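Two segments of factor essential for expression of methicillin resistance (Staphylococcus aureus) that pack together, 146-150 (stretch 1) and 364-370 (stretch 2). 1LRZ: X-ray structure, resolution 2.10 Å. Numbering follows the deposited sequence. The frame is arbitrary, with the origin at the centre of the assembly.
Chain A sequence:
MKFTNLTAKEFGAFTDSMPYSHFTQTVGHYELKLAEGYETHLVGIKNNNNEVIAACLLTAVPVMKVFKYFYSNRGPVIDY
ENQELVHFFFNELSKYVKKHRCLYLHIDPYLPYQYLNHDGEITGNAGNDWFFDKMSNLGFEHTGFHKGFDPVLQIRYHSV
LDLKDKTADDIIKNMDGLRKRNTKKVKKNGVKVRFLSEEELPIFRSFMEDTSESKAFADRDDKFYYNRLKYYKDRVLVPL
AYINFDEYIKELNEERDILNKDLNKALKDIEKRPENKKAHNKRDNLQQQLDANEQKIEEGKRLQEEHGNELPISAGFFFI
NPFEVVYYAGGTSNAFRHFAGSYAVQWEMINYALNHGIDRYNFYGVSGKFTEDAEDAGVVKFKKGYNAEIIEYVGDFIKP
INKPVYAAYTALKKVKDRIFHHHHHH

Stretch 1 (146-150) HKGFD
Stretch 2 364-370: YGVSGKF

Two segments of one chain, more than two hundred residues apart in sequence, meet here over a small area: 297 Å² is buried, both sides summed. Stretch 1 is irregular and mostly extended. Tyr364 and Gly365 belong to a strand that begins earlier in the chain, and the segment turns through Ser367 (phi/psi -61/-31) and Gly368 (92/-5). The register is set by Gly148 opposite Ser367, with CA atoms 4.2 Å apart, and by Lys147 CA lying 5.4 Å from Gly368 CA; the numbering thus runs antiparallel across the contact.

His146 (phi/psi -73/153, chi1 p) directs its CA-to-CB bond away from stretch 2 and makes no contact with it. Lys147 (-136/162) turns its CB toward the partner. Its chain, m at chi1 and t from chi2 to chi4, is fully extended beyond CB, and a long aliphatic stem suits this place: CD lies 3.7 Å from Gly368 O, while CB comes within 4.1 Å of Lys369 CG. The ammonium group reaches solvent, where a water accepts from Lys147 NZ at 3.2 Å and donates to Gly368 O at 3.1 Å, bridging the two stretches; that water also accepts a weak hydrogen bond from Phe370 N at 3.3 Å. An ideal CB on Gly368 would stand 3.7 Å from Lys147 CG, an ordinary contact, so the lysine does not demand glycine here; the glycine is called for by its own backbone angles, which would jam a CB against the carbonyl oxygen of Ser367.

Gly148 (86/170) supplies the single direct hydrogen bond between the stretches, Gly148 N to Ser367 O, short at 2.7 Å and nearly straight at 166°. Its backbone angles would jam a CB against the preceding carbonyl oxygen, and an ideal CB would also lie only 3.1 Å from Lys369 CE. Lacking one, the glycine lets the extended Lys369 chain (m, then t throughout) pass with CE 4.0 Å from Gly148 CA. The turn that presents the Ser367 carbonyl is braced within stretch 2 by Lys369 N, which donates to Ser367 OG at 3.2 Å, with Ser367 in the p rotamer.

Phe149 (-91/112; chi1 -47°, m; chi2 103°) has its CB sideways, but the ring end comes nearer. A flat, nonpolar ring suits a path along the backbone: CZ is 3.6 Å from Ser367 N, CE2 is 4.0 Å from Val366 C, and Gly365 C lies at the ring edge, 4.4 Å from CE2. Ser367 CB adds a side-chain contact, 4.1 Å from Phe149 CE1. Asp150 (-86/153, chi1 t) is already out of reach, and the contact ends with the phenylalanine.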

# COMPACT_ATOMS: atom_id res chain seq x y z
N HIS A 146 15.86 -0.82 -14.34
CA HIS A 146 16.01 -1.97 -13.48
C HIS A 146 14.67 -2.58 -13.08
O HIS A 146 13.63 -1.92 -13.07
CB HIS A 146 16.83 -1.60 -12.24
CG HIS A 146 16.25 -0.49 -11.41
ND1 HIS A 146 15.38 -0.72 -10.37
CD2 HIS A 146 16.45 0.85 -11.45
CE1 HIS A 146 15.07 0.43 -9.79
NE2 HIS A 146 15.71 1.40 -10.42
N LYS A 147 14.71 -3.87 -12.80
CA LYS A 147 13.53 -4.65 -12.41
C LYS A 147 13.92 -5.53 -11.23
O LYS A 147 15.11 -5.78 -11.00
CB LYS A 147 13.09 -5.56 -13.54
CG LYS A 147 12.64 -4.87 -14.80
CD LYS A 147 12.37 -5.95 -15.84
CE LYS A 147 11.74 -5.39 -17.10
NZ LYS A 147 11.50 -6.51 -18.05
N GLY A 148 12.92 -6.03 -10.51
CA GLY A 148 13.20 -6.89 -9.37
C GLY A 148 13.41 -5.98 -8.18
O GLY A 148 13.50 -4.77 -8.35
N PHE A 149 13.49 -6.56 -6.99
CA PHE A 149 13.68 -5.75 -5.79
C PHE A 149 15.16 -5.58 -5.48
O PHE A 149 15.85 -6.53 -5.13
CB PHE A 149 12.96 -6.40 -4.61
CG PHE A 149 11.56 -6.81 -4.92
CD1 PHE A 149 11.25 -8.15 -5.16
CD2 PHE A 149 10.54 -5.86 -5.01
CE1 PHE A 149 9.95 -8.53 -5.48
CE2 PHE A 149 9.24 -6.24 -5.33
CZ PHE A 149 8.94 -7.58 -5.57
N ASP A 150 15.64 -4.34 -5.61
CA ASP A 150 17.02 -3.99 -5.35
C ASP A 150 17.22 -3.69 -3.87
O ASP A 150 16.28 -3.28 -3.18
CB ASP A 150 17.41 -2.77 -6.18
CG ASP A 150 18.87 -2.40 -6.03
OD1 ASP A 150 19.26 -1.89 -4.96
OD2 ASP A 150 19.63 -2.64 -6.99
N TYR A 364 0.97 -1.20 -4.30
CA TYR A 364 2.41 -0.99 -4.29
C TYR A 364 3.30 -1.91 -5.14
O TYR A 364 2.91 -2.36 -6.21
CB TYR A 364 2.93 -0.94 -2.83
CG TYR A 364 3.96 0.16 -2.59
CD1 TYR A 364 3.72 1.48 -3.04
CD2 TYR A 364 5.15 -0.09 -1.92
CE1 TYR A 364 4.64 2.49 -2.82
CE2 TYR A 364 6.09 0.93 -1.69
CZ TYR A 364 5.82 2.21 -2.15
OH TYR A 364 6.73 3.23 -1.94
N GLY A 365 4.50 -2.18 -4.64
CA GLY A 365 5.49 -2.94 -5.38
C GLY A 365 5.31 -4.29 -6.04
O GLY A 365 4.78 -5.21 -5.43
N VAL A 366 5.73 -4.38 -7.30
CA VAL A 366 5.75 -5.66 -8.03
C VAL A 366 7.13 -5.65 -8.70
O VAL A 366 7.67 -4.58 -9.01
CB VAL A 366 4.61 -5.81 -9.09
CG1 VAL A 366 3.24 -5.69 -8.40
CG2 VAL A 366 4.76 -4.79 -10.20
N SER A 367 7.70 -6.84 -8.91
CA SER A 367 9.04 -6.94 -9.48
C SER A 367 9.22 -6.35 -10.87
O SER A 367 10.30 -5.87 -11.21
CB SER A 367 9.48 -8.41 -9.51
OG SER A 367 8.71 -9.13 -10.45
N GLY A 368 8.17 -6.37 -11.68
CA GLY A 368 8.31 -5.84 -13.03
C GLY A 368 8.70 -6.95 -14.00
O GLY A 368 8.77 -6.74 -15.21
N LYS A 369 8.95 -8.14 -13.46
CA LYS A 369 9.31 -9.31 -14.28
C LYS A 369 8.01 -10.11 -14.35
O LYS A 369 7.74 -10.95 -13.49
CB LYS A 369 10.38 -10.15 -13.59
CG LYS A 369 11.69 -9.44 -13.29
CD LYS A 369 12.61 -10.37 -12.49
CE LYS A 369 13.91 -9.69 -12.07
NZ LYS A 369 14.73 -10.59 -11.19
N PHE A 370 7.20 -9.85 -15.36
CA PHE A 370 5.93 -10.54 -15.47
C PHE A 370 6.04 -11.93 -16.10
O PHE A 370 5.59 -12.17 -17.22
CB PHE A 370 4.93 -9.65 -16.22
CG PHE A 370 4.69 -8.32 -15.55
CD1 PHE A 370 5.53 -7.24 -15.78
CD2 PHE A 370 3.65 -8.16 -14.64
CE1 PHE A 370 5.36 -6.02 -15.12
CE2 PHE A 370 3.45 -6.95 -13.96
CZ PHE A 370 4.31 -5.88 -14.20
O HOH W 1 8.98 -8.40 -17.78